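Local coordinates for protein endoglucanase (Cryptopygus antarcticus, PDB 5H4U) that hydrolyses internal beta-1,4-glucosidic linkages in carboxymethylcellulose, lichenan and barley beta-glucan, releasing mainly cellobiose, cellotriose and cellotetraose from carboxymethylcellulose, at residues K120-V125 with T205-P210; F137-P142 with G192-A197; T56-N61 with G68-V73; G168-S171 with E175-Q178. One frame throughout, in Å; residues are numbered along the deposited sequence.

Interaction 1: residues K120-V125 with T205-P210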
loop_
_atom_site.group_PDB
_atom_site.type_symbol
_atom_site.label_atom_id
_atom_site.label_comp_id
_atom_site.label_asym_id
_atom_site.label_seq_id
_atom_site.Cartn_x
_atom_site.Cartn_y
_atom_site.Cartn_z
ATOM N N LYS A 120 -14.018 -0.635 -8.644
ATOM C CA LYS A 120 -12.766 -0.595 -9.365
ATOM C C LYS A 120 -11.748 0.157 -8.527
ATOM O O LYS A 120 -11.991 1.300 -8.125
ATOM C CB LYS A 120 -12.914 0.105 -10.706
ATOM C CG LYS A 120 -13.596 -0.639 -11.808
ATOM C CD LYS A 120 -12.834 -0.297 -13.091
ATOM C CE LYS A 120 -13.720 -0.120 -14.323
ATOM N NZ LYS A 120 -13.375 1.159 -15.036
ATOM N N MET A 121 -10.599 -0.460 -8.292
ATOM C CA MET A 121 -9.526 0.241 -7.612
ATOM C C MET A 121 -8.243 0.108 -8.414
ATOM O O MET A 121 -7.917 -0.973 -8.916
ATOM C CB MET A 121 -9.307 -0.289 -6.211
ATOM C CG MET A 121 -8.267 0.492 -5.463
ATOM S SD MET A 121 -7.890 -0.230 -3.861
ATOM C CE MET A 121 -6.879 1.083 -3.156
ATOM N N ILE A 122 -7.491 1.195 -8.492
ATOM C CA ILE A 122 -6.234 1.224 -9.217
ATOM C C ILE A 122 -5.135 1.451 -8.193
ATOM O O ILE A 122 -5.181 2.419 -7.414
ATOM C CB ILE A 122 -6.241 2.310 -10.299
ATOM C CG1 ILE A 122 -7.470 2.128 -11.185
ATOM C CG2 ILE A 122 -4.998 2.226 -11.142
ATOM C CD1 ILE A 122 -7.610 3.157 -12.258
ATOM N N VAL A 123 -4.185 0.520 -8.143
ATOM C CA VAL A 123 -3.097 0.600 -7.177
ATOM C C VAL A 123 -1.778 0.653 -7.925
ATOM O O VAL A 123 -1.631 0.108 -9.028
ATOM C CB VAL A 123 -3.113 -0.567 -6.155
ATOM C CG1 VAL A 123 -4.401 -0.545 -5.367
ATOM C CG2 VAL A 123 -2.949 -1.895 -6.845
ATOM N N GLN A 124 -0.817 1.336 -7.318
ATOM C CA GLN A 124 0.575 1.209 -7.689
ATOM C C GLN A 124 1.281 0.326 -6.670
ATOM O O GLN A 124 1.129 0.514 -5.454
ATOM C CB GLN A 124 1.270 2.558 -7.776
ATOM C CG GLN A 124 2.684 2.407 -8.339
ATOM C CD GLN A 124 3.449 3.695 -8.376
ATOM O OE1 GLN A 124 3.136 4.633 -7.651
ATOM N NE2 GLN A 124 4.486 3.742 -9.205
ATOM N N VAL A 125 2.043 -0.637 -7.177
ATOM C CA VAL A 125 2.758 -1.576 -6.334
ATOM C C VAL A 125 4.041 -0.893 -5.872
ATOM O O VAL A 125 4.829 -0.403 -6.691
ATOM C CB VAL A 125 3.044 -2.872 -7.101
ATOM C CG1 VAL A 125 3.965 -3.795 -6.304
ATOM C CG2 VAL A 125 1.745 -3.553 -7.498
ATOM N N THR A 205 -5.907 -6.190 -14.137
ATOM C CA THR A 205 -5.156 -6.031 -15.363
ATOM C C THR A 205 -4.129 -4.933 -15.174
ATOM O O THR A 205 -4.402 -3.911 -14.529
ATOM C CB THR A 205 -6.080 -5.691 -16.528
ATOM O OG1 THR A 205 -7.174 -6.619 -16.526
ATOM C CG2 THR A 205 -5.329 -5.755 -17.879
ATOM N N GLN A 206 -2.938 -5.169 -15.706
ATOM C CA GLN A 206 -1.897 -4.169 -15.611
ATOM C C GLN A 206 -2.276 -2.996 -16.507
ATOM O O GLN A 206 -2.891 -3.174 -17.564
ATOM C CB GLN A 206 -0.550 -4.770 -15.991
ATOM C CG GLN A 206 0.549 -3.764 -16.205
ATOM C CD GLN A 206 1.948 -4.385 -16.143
ATOM O OE1 GLN A 206 2.816 -3.896 -15.435
ATOM N NE2 GLN A 206 2.150 -5.478 -16.851
ATOM N N VAL A 207 -2.011 -1.783 -16.016
ATOM C CA VAL A 207 -2.287 -0.556 -16.752
ATOM C C VAL A 207 -1.065 0.339 -16.610
ATOM O O VAL A 207 -0.258 0.180 -15.697
ATOM C CB VAL A 207 -3.578 0.176 -16.279
ATOM C CG1 VAL A 207 -4.786 -0.755 -16.336
ATOM C CG2 VAL A 207 -3.389 0.725 -14.878
ATOM N N ARG A 208 -0.919 1.275 -17.535
ATOM C CA ARG A 208 0.109 2.291 -17.398
ATOM C C ARG A 208 -0.253 3.221 -16.239
ATOM O O ARG A 208 -1.413 3.625 -16.090
ATOM C CB ARG A 208 0.264 3.077 -18.698
ATOM C CG ARG A 208 1.474 3.965 -18.712
ATOM C CD ARG A 208 1.864 4.374 -20.111
ATOM N NE ARG A 208 3.263 4.793 -20.139
ATOM C CZ ARG A 208 4.293 4.035 -20.527
ATOM N NH1 ARG A 208 4.125 2.794 -20.982
ATOM N NH2 ARG A 208 5.510 4.537 -20.472
ATOM N N CYS A 209 0.724 3.504 -15.384
ATOM C CA CYS A 209 0.423 4.131 -14.108
ATOM C C CYS A 209 -0.157 5.531 -14.317
ATOM O O CYS A 209 0.445 6.351 -15.019
ATOM C CB CYS A 209 1.686 4.186 -13.248
ATOM S SG CYS A 209 2.070 2.662 -12.267
ATOM N N PRO A 210 -1.307 5.846 -13.731
ATOM C CA PRO A 210 -1.851 7.201 -13.874
ATOM C C PRO A 210 -1.011 8.213 -13.109
ATOM O O PRO A 210 -0.366 7.890 -12.112
ATOM C CB PRO A 210 -3.253 7.086 -13.275
ATOM C CG PRO A 210 -3.137 5.954 -12.273
ATOM C CD PRO A 210 -2.105 5.006 -12.813
#
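Gln124 holds its CG trans to the main-chain nitrogen (chi1 -173°) and runs on extended to Cys209, whose SG is swung back beside its own backbone N (chi1 -84°). The two meet at the margin of the double-psi beta-barrel expected of family 45 glycosidases, where 120-125 lies on strand 120-128 and 205-210 continues from strand 201-207. These strands are not direct partners: strand 106-111 pairs antiparallel with both, and its Cys106 forms a disulfide with Cys209. The amide of Gln124 is held from elsewhere, OE1 bonding to Ser217 OG and NE2 to Cys219 O, and the touch on the sulfur is van der Waals only.

Two residues earlier, Ile122 turns its CG2 branch to the same partner segment. This methyl lies 4.3 Å from Val207 CG2 and equally far from Pro210 CG, so that one methyl touches both Val207 and Pro210, the N-cap residue of helix 211-217. These are loose, purely apolar touches, in keeping with a contact near the surface. At the sulfur the approach is two-pronged: Gln124 CG and Gln124 NE2 each stand 4.0 Å from Cys209 SG.

Interaction 2: residues F137-P142 with G192-A197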
loop_
_atom_site.group_PDB
_atom_site.type_symbol
_atom_site.label_atom_id
_atom_site.label_comp_id
_atom_site.label_asym_id
_atom_site.label_seq_id
_atom_site.Cartn_x
_atom_site.Cartn_y
_atom_site.Cartn_z
ATOM N N PHE A 137 -2.457 -9.262 -3.459
ATOM C CA PHE A 137 -2.251 -7.821 -3.338
ATOM C C PHE A 137 -2.612 -7.427 -1.916
ATOM O O PHE A 137 -3.734 -7.675 -1.468
ATOM C CB PHE A 137 -3.100 -7.035 -4.341
ATOM C CG PHE A 137 -2.498 -6.929 -5.714
ATOM C CD1 PHE A 137 -2.519 -8.010 -6.582
ATOM C CD2 PHE A 137 -1.969 -5.728 -6.165
ATOM C CE1 PHE A 137 -1.988 -7.906 -7.851
ATOM C CE2 PHE A 137 -1.428 -5.620 -7.432
ATOM C CZ PHE A 137 -1.429 -6.701 -8.276
ATOM N N ASP A 138 -1.674 -6.803 -1.217
ATOM C CA ASP A 138 -1.884 -6.339 0.154
ATOM C C ASP A 138 -2.087 -4.840 0.052
ATOM O O ASP A 138 -1.135 -4.098 -0.162
ATOM C CB ASP A 138 -0.711 -6.696 1.069
ATOM C CG ASP A 138 -0.195 -8.126 0.848
ATOM O OD1 ASP A 138 -1.025 -9.059 0.685
ATOM O OD2 ASP A 138 1.048 -8.332 0.857
ATOM N N LEU A 139 -3.337 -4.406 0.133
ATOM C CA LEU A 139 -3.643 -2.985 0.011
ATOM C C LEU A 139 -3.130 -2.219 1.223
ATOM O O LEU A 139 -3.346 -2.618 2.368
ATOM C CB LEU A 139 -5.155 -2.765 -0.167
ATOM C CG LEU A 139 -5.878 -3.219 -1.449
ATOM C CD1 LEU A 139 -5.538 -4.624 -1.866
ATOM C CD2 LEU A 139 -7.378 -3.100 -1.306
ATOM N N MET A 140 -2.510 -1.081 0.967
ATOM C CA MET A 140 -1.951 -0.269 2.040
ATOM C C MET A 140 -3.054 0.629 2.600
ATOM O O MET A 140 -3.433 1.630 1.996
ATOM C CB MET A 140 -0.757 0.520 1.516
ATOM C CG MET A 140 0.513 -0.300 1.540
ATOM S SD MET A 140 1.967 0.417 0.725
ATOM C CE MET A 140 2.620 1.399 2.066
ATOM N N ILE A 141 -3.581 0.266 3.769
ATOM C CA ILE A 141 -4.674 0.994 4.402
ATOM C C ILE A 141 -4.329 1.296 5.855
ATOM O O ILE A 141 -4.158 0.372 6.651
ATOM C CB ILE A 141 -5.986 0.204 4.314
ATOM C CG1 ILE A 141 -6.186 -0.265 2.869
ATOM C CG2 ILE A 141 -7.131 1.083 4.719
ATOM C CD1 ILE A 141 -7.205 -1.334 2.689
ATOM N N PRO A 142 -4.224 2.563 6.255
ATOM C CA PRO A 142 -3.914 2.879 7.655
ATOM C C PRO A 142 -4.961 2.307 8.593
ATOM O O PRO A 142 -6.160 2.537 8.435
ATOM C CB PRO A 142 -3.920 4.409 7.673
ATOM C CG PRO A 142 -3.684 4.800 6.286
ATOM C CD PRO A 142 -4.332 3.774 5.440
ATOM N N GLY A 192 -15.626 3.647 4.301
ATOM C CA GLY A 192 -16.582 4.324 3.451
ATOM C C GLY A 192 -16.640 3.736 2.058
ATOM O O GLY A 192 -17.497 2.894 1.773
ATOM N N TRP A 193 -15.671 4.088 1.213
ATOM C CA TRP A 193 -15.663 3.576 -0.152
ATOM C C TRP A 193 -15.372 2.085 -0.173
ATOM O O TRP A 193 -15.957 1.339 -0.970
ATOM C CB TRP A 193 -14.611 4.328 -0.962
ATOM C CG TRP A 193 -14.502 3.970 -2.433
ATOM C CD1 TRP A 193 -14.977 4.703 -3.481
ATOM C CD2 TRP A 193 -13.846 2.830 -3.016
ATOM N NE1 TRP A 193 -14.668 4.099 -4.670
ATOM C CE2 TRP A 193 -13.985 2.941 -4.417
ATOM C CE3 TRP A 193 -13.171 1.723 -2.492
ATOM C CZ2 TRP A 193 -13.478 1.992 -5.301
ATOM C CZ3 TRP A 193 -12.682 0.778 -3.362
ATOM C CH2 TRP A 193 -12.830 0.921 -4.758
ATOM N N PHE A 194 -14.468 1.639 0.702
ATOM C CA PHE A 194 -14.020 0.259 0.791
ATOM C C PHE A 194 -14.978 -0.616 1.588
ATOM O O PHE A 194 -14.894 -1.838 1.503
ATOM C CB PHE A 194 -12.626 0.259 1.420
ATOM C CG PHE A 194 -11.883 -1.043 1.326
ATOM C CD1 PHE A 194 -11.220 -1.407 0.156
ATOM C CD2 PHE A 194 -11.819 -1.889 2.415
ATOM C CE1 PHE A 194 -10.508 -2.588 0.080
ATOM C CE2 PHE A 194 -11.121 -3.077 2.330
ATOM C CZ PHE A 194 -10.454 -3.421 1.154
ATOM N N LYS A 195 -15.871 -0.012 2.373
ATOM C CA LYS A 195 -16.983 -0.691 3.050
ATOM C C LYS A 195 -16.523 -1.735 4.046
ATOM O O LYS A 195 -17.271 -2.661 4.352
ATOM C CB LYS A 195 -17.943 -1.330 2.053
ATOM C CG LYS A 195 -18.884 -0.337 1.450
ATOM C CD LYS A 195 -19.787 -0.950 0.403
ATOM C CE LYS A 195 -20.345 0.119 -0.492
ATOM N NZ LYS A 195 -21.151 -0.470 -1.551
ATOM N N ASN A 196 -15.311 -1.579 4.575
ATOM C CA ASN A 196 -14.690 -2.556 5.467
ATOM C C ASN A 196 -14.794 -3.981 4.926
ATOM O O ASN A 196 -14.832 -4.951 5.683
ATOM C CB ASN A 196 -15.301 -2.434 6.857
ATOM C CG ASN A 196 -14.509 -3.161 7.911
ATOM O OD1 ASN A 196 -13.294 -3.382 7.766
ATOM N ND2 ASN A 196 -15.178 -3.505 9.002
ATOM N N ALA A 197 -14.735 -4.112 3.605
ATOM C CA ALA A 197 -14.688 -5.410 2.952
ATOM C C ALA A 197 -13.558 -6.233 3.526
ATOM O O ALA A 197 -12.477 -5.711 3.810
ATOM C CB ALA A 197 -14.480 -5.242 1.450
#
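The carbonyl O of Phe194 accepts a bond from the backbone N of Ala197 at 3.1 Å, closing a tight turn through Lys195 and Asn196. Both intervening residues have positive phi, which reverses the chain directly after Phe194. The phenyl group leaves this turn with CG anti to the backbone N (chi1 -168°) and is carried inward to the end of strand 135-140.

Two aliphatic side chains of that strand and its continuation receive the ring. Leu139 brings its CD2 methyl to Phe194 CE1 at 3.5 Å, approaching at a slant, and the same methyl lies 4.0 Å from Phe194 CZ. Ile141 comes instead over one face: its CD1 sits 4.1 Å above the ring plane, displaced toward the rim, and is nearest to Phe194 CZ at 4.2 Å.

Strand 135-140 belongs to the beta-barrel of this glycosyl hydrolase 45 enzyme, and the 192-197 loop follows helix 184-191 and leads into strand 201-207. Trp189 of the helix also meets the Phe194 ring, their planes about 25° apart, and touches Ile141 as well. Asp138, inferred to be the catalytic proton donor, directly precedes Leu139, whose backbone is hydrogen-bonded to Thr25 and Tyr27 of strand 19-27.

Interaction 3: residues T56-N61 with G68-V73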
loop_
_atom_site.group_PDB
_atom_site.type_symbol
_atom_site.label_atom_id
_atom_site.label_comp_id
_atom_site.label_asym_id
_atom_site.label_seq_id
_atom_site.Cartn_x
_atom_site.Cartn_y
_atom_site.Cartn_z
ATOM N N THR A 56 8.062 15.036 4.947
ATOM C CA THR A 56 9.290 15.560 4.356
ATOM C C THR A 56 10.153 14.426 3.801
ATOM O O THR A 56 10.350 13.401 4.459
ATOM C CB THR A 56 10.076 16.414 5.358
ATOM O OG1 THR A 56 10.899 15.581 6.188
ATOM C CG2 THR A 56 9.120 17.230 6.229
ATOM N N THR A 57 10.658 14.622 2.590
ATOM C CA THR A 57 11.340 13.562 1.870
ATOM C C THR A 57 12.677 13.208 2.514
ATOM O O THR A 57 13.467 14.082 2.874
ATOM C CB THR A 57 11.586 13.997 0.424
ATOM O OG1 THR A 57 10.358 14.457 -0.158
ATOM C CG2 THR A 57 12.108 12.826 -0.397
ATOM N N ILE A 58 12.943 11.921 2.627
ATOM C CA ILE A 58 14.215 11.433 3.122
ATOM C C ILE A 58 14.927 10.742 1.962
ATOM O O ILE A 58 14.319 10.424 0.941
ATOM C CB ILE A 58 13.996 10.516 4.342
ATOM C CG1 ILE A 58 15.230 10.494 5.243
ATOM C CG2 ILE A 58 13.497 9.128 3.926
ATOM C CD1 ILE A 58 14.931 9.873 6.605
ATOM N N ASP A 59 16.233 10.523 2.105
ATOM C CA ASP A 59 16.999 9.942 1.000
ATOM C C ASP A 59 16.606 8.487 0.775
ATOM O O ASP A 59 16.362 7.743 1.727
ATOM C CB ASP A 59 18.514 10.051 1.248
ATOM N N SER A 60 16.552 8.081 -0.495
ATOM C CA SER A 60 16.141 6.724 -0.832
ATOM C C SER A 60 17.104 5.655 -0.332
ATOM O O SER A 60 16.711 4.490 -0.243
ATOM C CB SER A 60 15.959 6.598 -2.344
ATOM O OG SER A 60 16.776 7.527 -3.028
ATOM N N ASN A 61 18.316 6.017 0.064
ATOM C CA ASN A 61 19.229 5.038 0.631
ATOM C C ASN A 61 19.188 5.014 2.150
ATOM O O ASN A 61 19.818 4.146 2.748
ATOM C CB ASN A 61 20.676 5.273 0.158
ATOM C CG ASN A 61 20.890 4.906 -1.316
ATOM O OD1 ASN A 61 21.635 5.570 -2.036
ATOM N ND2 ASN A 61 20.228 3.838 -1.767
ATOM N N GLY A 68 15.622 -0.293 12.089
ATOM C CA GLY A 68 16.421 0.508 12.974
ATOM C C GLY A 68 16.860 1.835 12.413
ATOM O O GLY A 68 17.557 2.582 13.117
ATOM N N GLY A 69 16.447 2.184 11.214
ATOM C CA GLY A 69 16.783 3.460 10.620
ATOM C C GLY A 69 15.727 4.514 10.883
ATOM O O GLY A 69 15.060 4.519 11.913
ATOM N N SER A 70 15.554 5.411 9.927
ATOM C CA SER A 70 14.681 6.551 10.154
ATOM C C SER A 70 13.770 6.887 8.972
ATOM O O SER A 70 13.230 7.991 8.928
ATOM C CB SER A 70 15.550 7.747 10.536
ATOM O OG SER A 70 16.473 8.024 9.501
ATOM N N SER A 71 13.593 5.988 8.015
ATOM C CA SER A 71 12.777 6.232 6.831
ATOM C C SER A 71 11.450 5.480 6.905
ATOM O O SER A 71 11.418 4.297 7.247
ATOM C CB SER A 71 13.547 5.807 5.588
ATOM O OG SER A 71 12.698 5.715 4.480
ATOM N N TYR A 72 10.354 6.150 6.543
ATOM C CA TYR A 72 9.009 5.578 6.669
ATOM C C TYR A 72 8.216 5.765 5.383
ATOM O O TYR A 72 8.655 6.447 4.451
ATOM C CB TYR A 72 8.251 6.198 7.851
ATOM C CG TYR A 72 8.934 5.918 9.167
ATOM C CD1 TYR A 72 8.614 4.784 9.900
ATOM C CD2 TYR A 72 9.928 6.739 9.644
ATOM C CE1 TYR A 72 9.238 4.501 11.076
ATOM C CE2 TYR A 72 10.561 6.465 10.814
ATOM C CZ TYR A 72 10.208 5.347 11.537
ATOM O OH TYR A 72 10.844 5.064 12.718
ATOM N N VAL A 73 7.043 5.124 5.324
ATOM C CA VAL A 73 6.121 5.367 4.216
ATOM C C VAL A 73 5.488 6.747 4.370
ATOM O O VAL A 73 5.223 7.217 5.484
ATOM C CB VAL A 73 5.050 4.261 4.122
ATOM C CG1 VAL A 73 4.277 4.152 5.401
ATOM C CG2 VAL A 73 4.100 4.533 2.934
HETATM O O HOH W 1 14.669 5.655 2.549
#
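Ile58 faces Ser71 and Ser70 with two separate branches that part at CB. The shorter one, CG2, meets the side chain of Ser71, lying 3.5 Å from Ser71 OG and 3.7 Å from Ser71 CB. The longer branch leaves with CG1 anti to the backbone N (chi1 -155°) and continues extended, so that the CD1 tip ends 3.4 Å from Ser70 O and 3.8 Å from Ser70 OG. A hydrocarbon thus lies against polar atoms, and the polar link is made by water: Ser71 OG donates to a water at 2.8 Å, and that water donates to Asp59 O at 2.8 Å. Cutting Ile58 back to an alanine removes both branches and would probably leave a gap beside the two serines, with Ser71 tied to the 56-61 loop mainly through the water.

Both segments belong to the long, disulfide-rich loop region of the family 45 domain, and the side chain of Ser71 is about 11 Å from that of Asp29, the inferred nucleophile. The chain at 49-50 joins them further, Thr49 bonding to the Ile58 backbone and Cys50 to that of Tyr72. The region spans from strand 19-27 to strand 80-82, and Tyr72 OH ties it to Ser154 of helix 152-156.

Interaction 4: residues G168-S171 with E175-Q178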
loop_
_atom_site.group_PDB
_atom_site.type_symbol
_atom_site.label_atom_id
_atom_site.label_comp_id
_atom_site.label_asym_id
_atom_site.label_seq_id
_atom_site.Cartn_x
_atom_site.Cartn_y
_atom_site.Cartn_z
ATOM N N GLY A 168 -5.483 -7.437 10.406
ATOM C CA GLY A 168 -6.801 -6.888 10.187
ATOM C C GLY A 168 -6.995 -5.525 10.818
ATOM O O GLY A 168 -7.880 -4.773 10.394
ATOM N N GLY A 169 -6.224 -5.221 11.861
ATOM C CA GLY A 169 -6.236 -3.888 12.437
ATOM C C GLY A 169 -7.503 -3.629 13.224
ATOM O O GLY A 169 -8.035 -4.518 13.904
ATOM N N ILE A 170 -8.043 -2.414 13.060
ATOM C CA ILE A 170 -9.140 -1.964 13.891
ATOM C C ILE A 170 -10.446 -2.513 13.333
ATOM O O ILE A 170 -10.526 -2.932 12.185
ATOM C CB ILE A 170 -9.167 -0.425 13.959
ATOM C CG1 ILE A 170 -9.543 0.150 12.602
ATOM C CG2 ILE A 170 -7.808 0.119 14.326
ATOM C CD1 ILE A 170 -9.647 1.642 12.581
ATOM N N SER A 171 -11.497 -2.446 14.138
ATOM C CA SER A 171 -12.782 -3.031 13.764
ATOM C C SER A 171 -13.841 -2.002 13.426
ATOM O O SER A 171 -14.814 -2.338 12.744
ATOM C CB SER A 171 -13.352 -3.886 14.897
ATOM O OG SER A 171 -12.510 -4.956 15.227
ATOM N N GLU A 175 -12.763 3.672 15.973
ATOM C CA GLU A 175 -11.366 3.567 16.362
ATOM C C GLU A 175 -10.412 4.263 15.397
ATOM O O GLU A 175 -9.204 4.318 15.690
ATOM C CB GLU A 175 -10.959 2.106 16.552
ATOM C CG GLU A 175 -11.713 1.413 17.654
ATOM C CD GLU A 175 -11.628 -0.093 17.575
ATOM O OE1 GLU A 175 -12.406 -0.668 16.793
ATOM O OE2 GLU A 175 -10.767 -0.708 18.274
ATOM N N CYS A 176 -10.902 4.840 14.295
ATOM C CA CYS A 176 -10.002 5.643 13.471
ATOM C C CYS A 176 -9.409 6.817 14.249
ATOM O O CYS A 176 -8.316 7.268 13.911
ATOM C CB CYS A 176 -10.726 6.128 12.217
ATOM S SG CYS A 176 -10.719 4.934 10.829
ATOM N N ASN A 177 -10.076 7.272 15.321
ATOM C CA ASN A 177 -9.532 8.336 16.166
ATOM C C ASN A 177 -8.245 7.932 16.865
ATOM O O ASN A 177 -7.482 8.819 17.265
ATOM C CB ASN A 177 -10.552 8.753 17.228
ATOM N N GLN A 178 -7.963 6.621 16.986
ATOM C CA GLN A 178 -6.741 6.157 17.628
ATOM C C GLN A 178 -5.515 6.327 16.747
ATOM O O GLN A 178 -4.387 6.255 17.246
ATOM C CB GLN A 178 -6.868 4.698 18.050
ATOM C CG GLN A 178 -8.015 4.456 18.969
ATOM C CD GLN A 178 -8.306 2.986 19.204
ATOM O OE1 GLN A 178 -7.433 2.112 19.013
ATOM N NE2 GLN A 178 -9.538 2.700 19.673
#
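Ile170 packs its side chain against the start of the 175-178 segment, CD1 reaching 3.8 Å from Cys176 N and 3.9 Å from Cys176 SG. Nearer the backbone, Ile170 CB faces Glu175 CB at 4.0 Å. CG1 stands between the backbone N and the carbonyl carbon (chi1 68°), and the straight run on from there sends CD1 past Glu175 to the cysteine. Beside the isoleucine Glu175 extends its side chain across the gap, and OE1 takes a weak hydrogen bond from Ser171 N at 3.3 Å, with an N-H...O angle of 149°.

The partners are fixed by a second layer. Gln178 N donates to Glu175 O at 2.9 Å, closing the 3-10 turn that presents Glu175 and Cys176, while Cys176 itself is disulfide-bonded to Cys187. Ile170 O is held by Arg190 NH1, and Phe191 touches both the isoleucine and the cysteine.

The contact closes a short loop far from the annotated catalytic residues, in the long connection between helices 152-156 and 184-191. It rests on helix 184-191, which supplies Cys187, Arg190 and Phe191, and Gly168 O connects it to Arg26 of strand 19-27.

From the N terminus, interaction 3 comes first, closing a small loop between strands 19-27 and 80-82 before any other contact opens. Interaction 1 then opens on strand 120-128 and closes at the end of strand 201-207 and the loop after it, enclosing the remaining two. Within it, interaction 2 spans from strand 135-140 to the loop after helix 184-191, and within that lies the short loop of interaction 4; none cross. Interactions 1 and 2 share the barrel sheet and touch where Met121 packs on Leu139. Val73 of interaction 3 packs on Met140, joining the disulfide-rich loops to strand 135-140. Interaction 4 borders interaction 2 through Ser171 and Asn196, beside helix 184-191.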